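Local coordinates for protein smoothened (PDB 5KZZ) that probably acts as a G protein-coupled receptor of Hedgehog signalling, directly activated by cellular cholesterol, of which this chain is the extracellular cysteine-rich domain, at residues E17-L25 with Q45-S56; S35-S43 with V75-E86. One frame throughout, in Å; residues are numbered along the deposited sequence.

Contact 1. Residues E17-L25 with Q45-S56; sequences EPLKYNICL and QDEVHDKLSLWS. With ZN (zinc ion), chain E.
Gln45 opens helix 45-55 with its amide pressed into the bend of 17-25, and all three of its polar bonds run across the contact. NE2 spends both hydrogens: one goes to Glu17 OE1 at 2.7 Å, on the anti lone pair of the carboxylate, the other to Pro18 O at 2.9 Å. Both acceptors lie close to the amide plane and both bonds are nearly straight, while the carboxylate and amide planes are 56° apart. On the other end of the amide, OE1 accepts from Lys20 N at 2.8 Å. With three bonds the amide can hardly rotate, and a water between Glu17 OE1 and Gln45 N adds a further bridge.

Lys20 runs at about a right angle to Asp46. Its chain is extended from CG, anti to the backbone N (chi1 -177°), as far as CE and then bends at chi4 (61°), which brings NZ to the zinc ion. Lys20 NZ and Asp46 OD1 each bind the metal at 2.0 Å, and two waters complete the four ligands seen. Coordination through NZ implies a lysine that is probably neutral.

Next along the chain, Tyr21 places CE2 over the centre of the His49 ring, 3.3 Å above its plane; the two planes lie obliquely to one another. Further on, Leu25 CD1 meets Leu52 CD2 at 4.0 Å, and Cys24 SG touches Leu52 CD1.

The contact lays the N-terminal segment along one side of helix 45-55. Glu17 and Leu19 pair with strand 33-34 and the residues just before it. The Cys24-Cys73 disulfide, one of those that give the cysteine-rich Fz domain its name, ties the segment to helix 62-76, and Leu25 packs on Trp65 and Leu72 of that helix.

Contact 2. Residues S35-S43 with V75-E86; sequences STVLAEDSS and VYMPKCEGGKVE
Direct polar bonding between the segments is concentrated at Tyr76 and Asp41. Tyr76 OH donates to Asp41 OD2 at 2.6 Å, reaching it on the syn side, 20° out of the carboxylate plane; the ring and carboxylate planes are 45° apart. Asp41 holds CG between its backbone N and carbonyl carbon (chi1 63°), which carries the carboxylate to the phenol. Its other oxygen, OD1, is met from above the carboxylate plane by Ser42 OG, and that hydroxyl itself lies at the edge of the Tyr76 ring. Tyr76 OH has a second partner in Trp55 NE1 of helix 45-55.

Water supplies the second group of bonds. One molecule donates to Ser35 O and to Val75 O, each at 2.8 Å, and accepts from Leu38 N, bridging the loop to the C-terminal end of helix 62-76. Another donates to Tyr76 O and only weakly to Ser35 O. Ser35 OG accepts from Val37 N in an ST turn and is also hydrogen-bonded to Thr14 OG1.

Apolar packing reaches the 80-86 β-hairpin, which has a type I' turn and is tied to the N-terminal strands by the Cys80-Cys16 disulfide. Leu38 and Val85 meet tip to tip, with Leu38 CD1 at 4.1 Å from Val85 CG2, while Leu38 CD1 also touches Pro78 CB. Val37 CG1 lies 3.7 Å from Val85 CG1, and Ala39 CB approaches Tyr76 CD1 at 3.8 Å.

Separately, the Pro78 ring approaches a polar atom, CG lying 3.3 Å from Ser35 O.

Loop 35-43, built on consecutive type I turns, is thus held by mixed chemistry: methyls of Val37, Leu38 and Val85, water on carbonyls at the end of helix 62-76 and on Ser35 O, and one phenol-carboxylate bond. Ser35 N is buried without a partner, a probable small energetic cost.

From the N terminus, the segment 17-25 comes first, and its partner, helix 45-55, follows after 19 residues, so contact 1 closes a loop holding strands 27-28 and 33-34. Before that helix begins, the chain passes through 35-43, whose partner 75-86 arrives only at the end of helix 62-76; contact 2 therefore starts inside the loop of contact 1 and ends beyond it, and the two cross. They meet directly through the side chains of Trp55 in contact 1 and Tyr76 in contact 2. Together they tie the N-terminal strands, both helices and the 80-86 hairpin into one Fz domain.

Contact 1. Residues E17-L25 with Q45-S56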
loop_
_atom_site.group_PDB
_atom_site.type_symbol
_atom_site.label_atom_id
_atom_site.label_comp_id
_atom_site.label_asym_id
_atom_site.label_seq_id
_atom_site.Cartn_x
_atom_site.Cartn_y
_atom_site.Cartn_z
ATOM N N GLU A 17 15.703 0.979 0.539
ATOM C CA GLU A 17 16.269 1.792 1.612
ATOM C C GLU A 17 15.672 1.363 2.951
ATOM O O GLU A 17 14.572 0.805 2.992
ATOM C CB GLU A 17 16.042 3.285 1.346
ATOM C CG GLU A 17 14.604 3.719 1.189
ATOM C CD GLU A 17 14.496 5.167 0.714
ATOM O OE1 GLU A 17 14.079 6.039 1.500
ATOM O OE2 GLU A 17 14.841 5.432 -0.455
ATOM N N PRO A 18 16.411 1.571 4.048
ATOM C CA PRO A 18 15.861 1.202 5.353
ATOM C C PRO A 18 14.585 1.962 5.645
ATOM O O PRO A 18 14.510 3.162 5.359
ATOM C CB PRO A 18 16.959 1.622 6.337
ATOM C CG PRO A 18 18.176 1.648 5.535
ATOM C CD PRO A 18 17.770 2.125 4.174
ATOM N N LEU A 19 13.612 1.279 6.235
ATOM C CA LEU A 19 12.374 1.925 6.659
ATOM C C LEU A 19 12.644 3.020 7.654
ATOM O O LEU A 19 13.387 2.835 8.614
ATOM C CB LEU A 19 11.419 0.920 7.293
ATOM C CG LEU A 19 10.547 0.132 6.321
ATOM C CD1 LEU A 19 10.031 -1.138 7.000
ATOM C CD2 LEU A 19 9.392 1.001 5.867
ATOM N N LYS A 20 12.005 4.154 7.428
ATOM C CA LYS A 20 12.081 5.269 8.349
ATOM C C LYS A 20 11.443 4.901 9.687
ATOM O O LYS A 20 11.929 5.290 10.730
ATOM C CB LYS A 20 11.401 6.491 7.734
ATOM C CG LYS A 20 11.469 7.744 8.576
ATOM C CD LYS A 20 10.583 8.829 7.961
ATOM C CE LYS A 20 10.554 10.061 8.842
ATOM N NZ LYS A 20 11.927 10.655 9.004
ATOM N N TYR A 21 10.355 4.141 9.633
ATOM C CA TYR A 21 9.626 3.623 10.797
ATOM C C TYR A 21 9.262 2.177 10.569
ATOM O O TYR A 21 9.051 1.783 9.430
ATOM C CB TYR A 21 8.355 4.427 11.043
ATOM C CG TYR A 21 8.615 5.864 11.343
ATOM C CD1 TYR A 21 9.378 6.235 12.442
ATOM C CD2 TYR A 21 8.099 6.862 10.536
ATOM C CE1 TYR A 21 9.625 7.565 12.717
ATOM C CE2 TYR A 21 8.323 8.204 10.820
ATOM C CZ TYR A 21 9.086 8.542 11.905
ATOM O OH TYR A 21 9.320 9.868 12.191
ATOM N N ASN A 22 9.173 1.397 11.646
ATOM C CA ASN A 22 8.805 -0.011 11.562
ATOM C C ASN A 22 7.317 -0.219 11.859
ATOM O O ASN A 22 6.876 -1.353 12.018
ATOM C CB ASN A 22 9.644 -0.843 12.540
ATOM C CG ASN A 22 11.134 -0.702 12.304
ATOM O OD1 ASN A 22 11.875 -0.201 13.162
ATOM N ND2 ASN A 22 11.587 -1.158 11.137
ATOM N N ILE A 23 6.578 0.890 11.956
ATOM C CA ILE A 23 5.113 0.914 12.135
ATOM C C ILE A 23 4.425 1.525 10.907
ATOM O O ILE A 23 4.879 2.560 10.407
ATOM C CB ILE A 23 4.673 1.763 13.384
ATOM C CG1 ILE A 23 5.331 1.263 14.668
ATOM C CG2 ILE A 23 3.149 1.835 13.484
ATOM C CD1 ILE A 23 5.056 -0.142 14.973
ATOM N N CYS A 24 3.360 0.885 10.416
ATOM C CA CYS A 24 2.500 1.476 9.382
ATOM C C CYS A 24 1.052 1.468 9.835
ATOM O O CYS A 24 0.452 0.406 9.965
ATOM C CB CYS A 24 2.641 0.719 8.066
ATOM S SG CYS A 24 1.624 1.419 6.736
ATOM N N LEU A 25 0.501 2.653 10.093
ATOM C CA LEU A 25 -0.915 2.778 10.476
ATOM C C LEU A 25 -1.259 1.813 11.616
ATOM O O LEU A 25 -2.284 1.122 11.591
ATOM C CB LEU A 25 -1.845 2.545 9.271
ATOM C CG LEU A 25 -1.641 3.495 8.095
ATOM C CD1 LEU A 25 -2.541 3.088 6.912
ATOM C CD2 LEU A 25 -1.973 4.890 8.562
ATOM N N GLN A 45 10.330 8.956 1.865
ATOM C CA GLN A 45 9.636 8.342 2.990
ATOM C C GLN A 45 9.048 9.411 3.910
ATOM O O GLN A 45 8.037 9.171 4.565
ATOM C CB GLN A 45 10.562 7.415 3.773
ATOM C CG GLN A 45 11.008 6.192 3.021
ATOM C CD GLN A 45 11.664 5.191 3.936
ATOM O OE1 GLN A 45 11.030 4.676 4.844
ATOM N NE2 GLN A 45 12.943 4.925 3.720
ATOM N N ASP A 46 9.641 10.596 3.947
ATOM C CA ASP A 46 9.042 11.692 4.698
ATOM C C ASP A 46 7.662 12.043 4.156
ATOM O O ASP A 46 6.697 12.183 4.912
ATOM C CB ASP A 46 9.954 12.924 4.659
ATOM C CG ASP A 46 11.226 12.739 5.469
ATOM O OD1 ASP A 46 11.278 11.848 6.343
ATOM O OD2 ASP A 46 12.193 13.497 5.241
ATOM N N GLU A 47 7.549 12.154 2.837
ATOM C CA GLU A 47 6.253 12.442 2.225
ATOM C C GLU A 47 5.259 11.309 2.463
ATOM O O GLU A 47 4.087 11.554 2.727
ATOM C CB GLU A 47 6.400 12.684 0.720
ATOM C CG GLU A 47 6.969 14.019 0.351
ATOM C CD GLU A 47 6.397 14.548 -0.947
ATOM O OE1 GLU A 47 6.036 13.753 -1.842
ATOM O OE2 GLU A 47 6.296 15.786 -1.065
ATOM N N VAL A 48 5.720 10.062 2.358
ATOM C CA VAL A 48 4.869 8.909 2.632
ATOM C C VAL A 48 4.244 9.043 4.020
ATOM O O VAL A 48 3.045 8.838 4.191
ATOM C CB VAL A 48 5.664 7.586 2.542
ATOM C CG1 VAL A 48 4.926 6.472 3.275
ATOM C CG2 VAL A 48 5.938 7.229 1.064
ATOM N N HIS A 49 5.060 9.380 5.015
ATOM C CA HIS A 49 4.583 9.459 6.381
ATOM C C HIS A 49 3.475 10.509 6.482
ATOM O O HIS A 49 2.456 10.320 7.159
ATOM C CB HIS A 49 5.745 9.780 7.304
ATOM C CG HIS A 49 5.441 9.590 8.754
ATOM N ND1 HIS A 49 5.191 8.353 9.313
ATOM C CD2 HIS A 49 5.357 10.485 9.763
ATOM C CE1 HIS A 49 4.970 8.497 10.613
ATOM N NE2 HIS A 49 5.072 9.783 10.915
ATOM N N ASP A 50 3.675 11.636 5.812
ATOM C CA ASP A 50 2.677 12.700 5.844
ATOM C C ASP A 50 1.390 12.281 5.121
ATOM O O ASP A 50 0.288 12.609 5.588
ATOM C CB ASP A 50 3.252 13.979 5.236
ATOM C CG ASP A 50 4.364 14.588 6.086
ATOM O OD1 ASP A 50 4.498 14.265 7.292
ATOM O OD2 ASP A 50 5.125 15.401 5.537
ATOM N N LYS A 51 1.513 11.572 3.992
ATOM C CA LYS A 51 0.329 11.101 3.272
ATOM C C LYS A 51 -0.444 10.091 4.108
ATOM O O LYS A 51 -1.666 10.107 4.124
ATOM C CB LYS A 51 0.716 10.475 1.925
ATOM C CG LYS A 51 1.434 11.409 0.951
ATOM C CD LYS A 51 0.563 12.580 0.531
ATOM C CE LYS A 51 1.199 13.365 -0.612
ATOM N NZ LYS A 51 0.427 14.602 -0.921
ATOM N N LEU A 52 0.265 9.211 4.806
ATOM C CA LEU A 52 -0.424 8.245 5.649
ATOM C C LEU A 52 -1.166 8.935 6.801
ATOM O O LEU A 52 -2.257 8.498 7.176
ATOM C CB LEU A 52 0.563 7.201 6.162
ATOM C CG LEU A 52 1.021 6.203 5.084
ATOM C CD1 LEU A 52 2.167 5.331 5.633
ATOM C CD2 LEU A 52 -0.145 5.339 4.599
ATOM N N SER A 53 -0.599 10.022 7.335
ATOM C CA SER A 53 -1.280 10.788 8.371
ATOM C C SER A 53 -2.590 11.350 7.816
ATOM O O SER A 53 -3.621 11.343 8.493
ATOM C CB SER A 53 -0.389 11.919 8.889
ATOM O OG SER A 53 -1.087 12.711 9.826
ATOM N N LEU A 54 -2.563 11.831 6.577
ATOM C CA LEU A 54 -3.786 12.330 5.943
ATOM C C LEU A 54 -4.812 11.202 5.733
ATOM O O LEU A 54 -6.005 11.368 6.008
ATOM C CB LEU A 54 -3.461 13.013 4.607
ATOM C CG LEU A 54 -2.704 14.336 4.716
ATOM C CD1 LEU A 54 -2.306 14.830 3.332
ATOM C CD2 LEU A 54 -3.538 15.366 5.443
ATOM N N TRP A 55 -4.358 10.052 5.260
ATOM C CA TRP A 55 -5.244 8.909 5.078
ATOM C C TRP A 55 -5.926 8.493 6.365
ATOM O O TRP A 55 -7.023 7.955 6.336
ATOM C CB TRP A 55 -4.455 7.729 4.538
ATOM C CG TRP A 55 -4.344 7.678 3.032
ATOM C CD1 TRP A 55 -3.232 7.932 2.277
ATOM C CD2 TRP A 55 -5.381 7.326 2.113
ATOM N NE1 TRP A 55 -3.518 7.757 0.940
ATOM C CE2 TRP A 55 -4.838 7.401 0.813
ATOM C CE3 TRP A 55 -6.720 6.945 2.263
ATOM C CZ2 TRP A 55 -5.586 7.094 -0.327
ATOM C CZ3 TRP A 55 -7.471 6.659 1.119
ATOM C CH2 TRP A 55 -6.902 6.740 -0.150
ATOM N N SER A 56 -5.267 8.731 7.500
ATOM C CA SER A 56 -5.771 8.271 8.791
ATOM C C SER A 56 -7.100 8.904 9.162
ATOM O O SER A 56 -7.753 8.457 10.088
ATOM C CB SER A 56 -4.751 8.545 9.893
ATOM O OG SER A 56 -3.637 7.687 9.768
HETATM ZN ZN ZN E . 12.901 11.304 7.333
HETATM O O HOH W 1 13.169 8.455 1.303
HETATM O O HOH W 2 13.687 13.258 8.528
HETATM O O HOH W 3 13.711 9.660 6.091
#

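Contact 2. Residues S35-S43 with V75-E86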
loop_
_atom_site.group_PDB
_atom_site.type_symbol
_atom_site.label_atom_id
_atom_site.label_comp_id
_atom_site.label_asym_id
_atom_site.label_seq_id
_atom_site.Cartn_x
_atom_site.Cartn_y
_atom_site.Cartn_z
ATOM N N SER A 35 10.659 0.885 -0.471
ATOM C CA SER A 35 10.863 1.839 -1.547
ATOM C C SER A 35 9.603 2.668 -1.662
ATOM O O SER A 35 8.522 2.194 -1.319
ATOM C CB SER A 35 11.146 1.125 -2.870
ATOM O OG SER A 35 11.132 2.038 -3.956
ATOM N N THR A 36 9.746 3.896 -2.148
ATOM C CA THR A 36 8.602 4.767 -2.381
ATOM C C THR A 36 8.083 4.675 -3.821
ATOM O O THR A 36 7.186 5.429 -4.208
ATOM C CB THR A 36 8.960 6.235 -2.068
ATOM O OG1 THR A 36 10.048 6.658 -2.904
ATOM C CG2 THR A 36 9.375 6.382 -0.620
ATOM N N VAL A 37 8.624 3.737 -4.602
ATOM C CA VAL A 37 8.340 3.697 -6.034
ATOM C C VAL A 37 6.856 3.425 -6.367
ATOM O O VAL A 37 6.382 3.834 -7.430
ATOM C CB VAL A 37 9.249 2.652 -6.750
ATOM C CG1 VAL A 37 8.911 1.241 -6.326
ATOM C CG2 VAL A 37 9.153 2.787 -8.267
ATOM N N LEU A 38 6.101 2.773 -5.481
ATOM C CA LEU A 38 4.689 2.486 -5.765
ATOM C C LEU A 38 3.774 3.627 -5.367
ATOM O O LEU A 38 2.637 3.721 -5.847
ATOM C CB LEU A 38 4.233 1.228 -5.037
ATOM C CG LEU A 38 5.114 0.010 -5.286
ATOM C CD1 LEU A 38 4.529 -1.190 -4.576
ATOM C CD2 LEU A 38 5.230 -0.271 -6.789
ATOM N N ALA A 39 4.261 4.499 -4.485
ATOM C CA ALA A 39 3.456 5.621 -4.009
ATOM C C ALA A 39 3.645 6.800 -4.949
ATOM O O ALA A 39 4.563 7.616 -4.768
ATOM C CB ALA A 39 3.845 5.994 -2.590
ATOM N N GLU A 40 2.773 6.895 -5.944
ATOM C CA GLU A 40 2.962 7.863 -7.028
ATOM C C GLU A 40 2.818 9.306 -6.575
ATOM O O GLU A 40 3.259 10.217 -7.269
ATOM C CB GLU A 40 1.977 7.577 -8.163
ATOM C CG GLU A 40 2.210 6.243 -8.863
ATOM C CD GLU A 40 1.253 6.006 -10.021
ATOM O OE1 GLU A 40 0.833 6.994 -10.660
ATOM O OE2 GLU A 40 0.930 4.829 -10.297
ATOM N N ASP A 41 2.215 9.505 -5.410
ATOM C CA ASP A 41 2.034 10.829 -4.832
ATOM C C ASP A 41 3.135 11.234 -3.851
ATOM O O ASP A 41 3.025 12.280 -3.217
ATOM C CB ASP A 41 0.681 10.903 -4.111
ATOM C CG ASP A 41 0.588 9.932 -2.933
ATOM O OD1 ASP A 41 1.534 9.148 -2.702
ATOM O OD2 ASP A 41 -0.453 9.925 -2.255
ATOM N N SER A 42 4.189 10.430 -3.741
ATOM C CA SER A 42 5.183 10.640 -2.687
ATOM C C SER A 42 6.606 10.553 -3.208
ATOM O O SER A 42 6.946 9.603 -3.906
ATOM C CB SER A 42 5.000 9.598 -1.583
ATOM O OG SER A 42 3.734 9.718 -0.944
ATOM N N SER A 43 7.467 11.503 -2.844
ATOM C CA SER A 43 8.820 11.479 -3.399
ATOM C C SER A 43 9.878 11.079 -2.379
ATOM O O SER A 43 11.062 11.087 -2.690
ATOM C CB SER A 43 9.184 12.838 -3.998
ATOM O OG SER A 43 9.078 13.837 -3.012
ATOM N N VAL A 75 1.114 -0.207 -0.496
ATOM C CA VAL A 75 1.423 0.811 -1.487
ATOM C C VAL A 75 2.494 1.782 -0.989
ATOM O O VAL A 75 3.445 2.095 -1.710
ATOM C CB VAL A 75 0.131 1.588 -1.849
ATOM C CG1 VAL A 75 0.419 2.875 -2.639
ATOM C CG2 VAL A 75 -0.831 0.680 -2.611
ATOM N N TYR A 76 2.330 2.259 0.244
ATOM C CA TYR A 76 3.145 3.346 0.762
ATOM C C TYR A 76 4.406 2.877 1.463
ATOM O O TYR A 76 5.421 3.565 1.383
ATOM C CB TYR A 76 2.333 4.207 1.729
ATOM C CG TYR A 76 1.385 5.154 1.032
ATOM C CD1 TYR A 76 1.832 6.400 0.572
ATOM C CD2 TYR A 76 0.058 4.814 0.805
ATOM C CE1 TYR A 76 0.978 7.268 -0.066
ATOM C CE2 TYR A 76 -0.805 5.697 0.151
ATOM C CZ TYR A 76 -0.343 6.932 -0.273
ATOM O OH TYR A 76 -1.205 7.803 -0.906
ATOM N N MET A 77 4.341 1.739 2.158
ATOM C CA MET A 77 5.488 1.224 2.905
ATOM C C MET A 77 5.738 -0.234 2.549
ATOM O O MET A 77 5.814 -1.084 3.434
ATOM C CB MET A 77 5.272 1.366 4.421
ATOM C CG MET A 77 5.184 2.836 4.849
ATOM S SD MET A 77 4.837 3.123 6.607
ATOM C CE MET A 77 6.437 2.809 7.354
ATOM N N PRO A 78 5.882 -0.529 1.238
ATOM C CA PRO A 78 5.997 -1.924 0.802
ATOM C C PRO A 78 7.326 -2.549 1.192
ATOM O O PRO A 78 8.326 -1.868 1.423
ATOM C CB PRO A 78 5.893 -1.810 -0.717
ATOM C CG PRO A 78 6.560 -0.482 -0.976
ATOM C CD PRO A 78 5.964 0.392 0.086
ATOM N N LYS A 79 7.339 -3.872 1.226
ATOM C CA LYS A 79 8.566 -4.612 1.438
ATOM C C LYS A 79 9.470 -4.583 0.220
ATOM O O LYS A 79 9.026 -4.858 -0.903
ATOM C CB LYS A 79 8.239 -6.055 1.813
ATOM C CG LYS A 79 9.476 -6.918 2.047
ATOM C CD LYS A 79 9.095 -8.326 2.477
ATOM C CE LYS A 79 10.336 -9.193 2.633
ATOM N NZ LYS A 79 10.004 -10.597 3.030
ATOM N N CYS A 80 10.740 -4.265 0.462
ATOM C CA CYS A 80 11.769 -4.260 -0.567
ATOM C C CYS A 80 12.857 -5.235 -0.145
ATOM O O CYS A 80 13.264 -5.247 1.014
ATOM C CB CYS A 80 12.339 -2.856 -0.755
ATOM S SG CYS A 80 13.315 -2.610 -2.248
ATOM N N GLU A 81 13.291 -6.075 -1.077
ATOM C CA GLU A 81 14.354 -7.036 -0.814
ATOM C C GLU A 81 15.002 -7.389 -2.137
ATOM O O GLU A 81 14.307 -7.577 -3.128
ATOM C CB GLU A 81 13.793 -8.280 -0.115
ATOM C CG GLU A 81 14.820 -9.331 0.269
ATOM C CD GLU A 81 14.198 -10.510 1.005
ATOM O OE1 GLU A 81 12.967 -10.513 1.205
ATOM O OE2 GLU A 81 14.942 -11.447 1.373
ATOM N N GLY A 82 16.330 -7.437 -2.165
ATOM C CA GLY A 82 17.044 -7.801 -3.379
ATOM C C GLY A 82 16.815 -6.870 -4.556
ATOM O O GLY A 82 16.802 -7.307 -5.708
ATOM N N GLY A 83 16.633 -5.585 -4.272
ATOM C CA GLY A 83 16.408 -4.593 -5.310
ATOM C C GLY A 83 15.059 -4.705 -5.995
ATOM O O GLY A 83 14.886 -4.223 -7.114
ATOM N N LYS A 84 14.101 -5.333 -5.317
ATOM C CA LYS A 84 12.758 -5.489 -5.857
ATOM C C LYS A 84 11.707 -5.197 -4.800
ATOM O O LYS A 84 11.824 -5.592 -3.641
ATOM C CB LYS A 84 12.551 -6.904 -6.411
ATOM C CG LYS A 84 13.272 -7.183 -7.720
ATOM C CD LYS A 84 13.468 -8.678 -7.923
ATOM C CE LYS A 84 13.791 -9.004 -9.372
ATOM N NZ LYS A 84 14.619 -7.948 -10.010
ATOM N N VAL A 85 10.662 -4.503 -5.215
ATOM C CA VAL A 85 9.545 -4.279 -4.329
ATOM C C VAL A 85 8.378 -5.156 -4.775
ATOM O O VAL A 85 8.191 -5.391 -5.968
ATOM C CB VAL A 85 9.160 -2.786 -4.312
ATOM C CG1 VAL A 85 8.617 -2.346 -5.649
ATOM C CG2 VAL A 85 8.150 -2.540 -3.276
ATOM N N GLU A 86 7.626 -5.685 -3.819
ATOM C CA GLU A 86 6.417 -6.452 -4.096
ATOM C C GLU A 86 5.234 -5.493 -4.292
ATOM O O GLU A 86 5.119 -4.518 -3.558
ATOM C CB GLU A 86 6.151 -7.433 -2.941
ATOM C CG GLU A 86 4.949 -8.359 -3.103
ATOM C CD GLU A 86 4.707 -8.818 -4.533
ATOM O OE1 GLU A 86 5.657 -9.302 -5.189
ATOM O OE2 GLU A 86 3.560 -8.681 -5.006
HETATM O O HOH W 4 6.081 2.638 -2.620
HETATM O O HOH W 5 8.168 3.640 1.835
#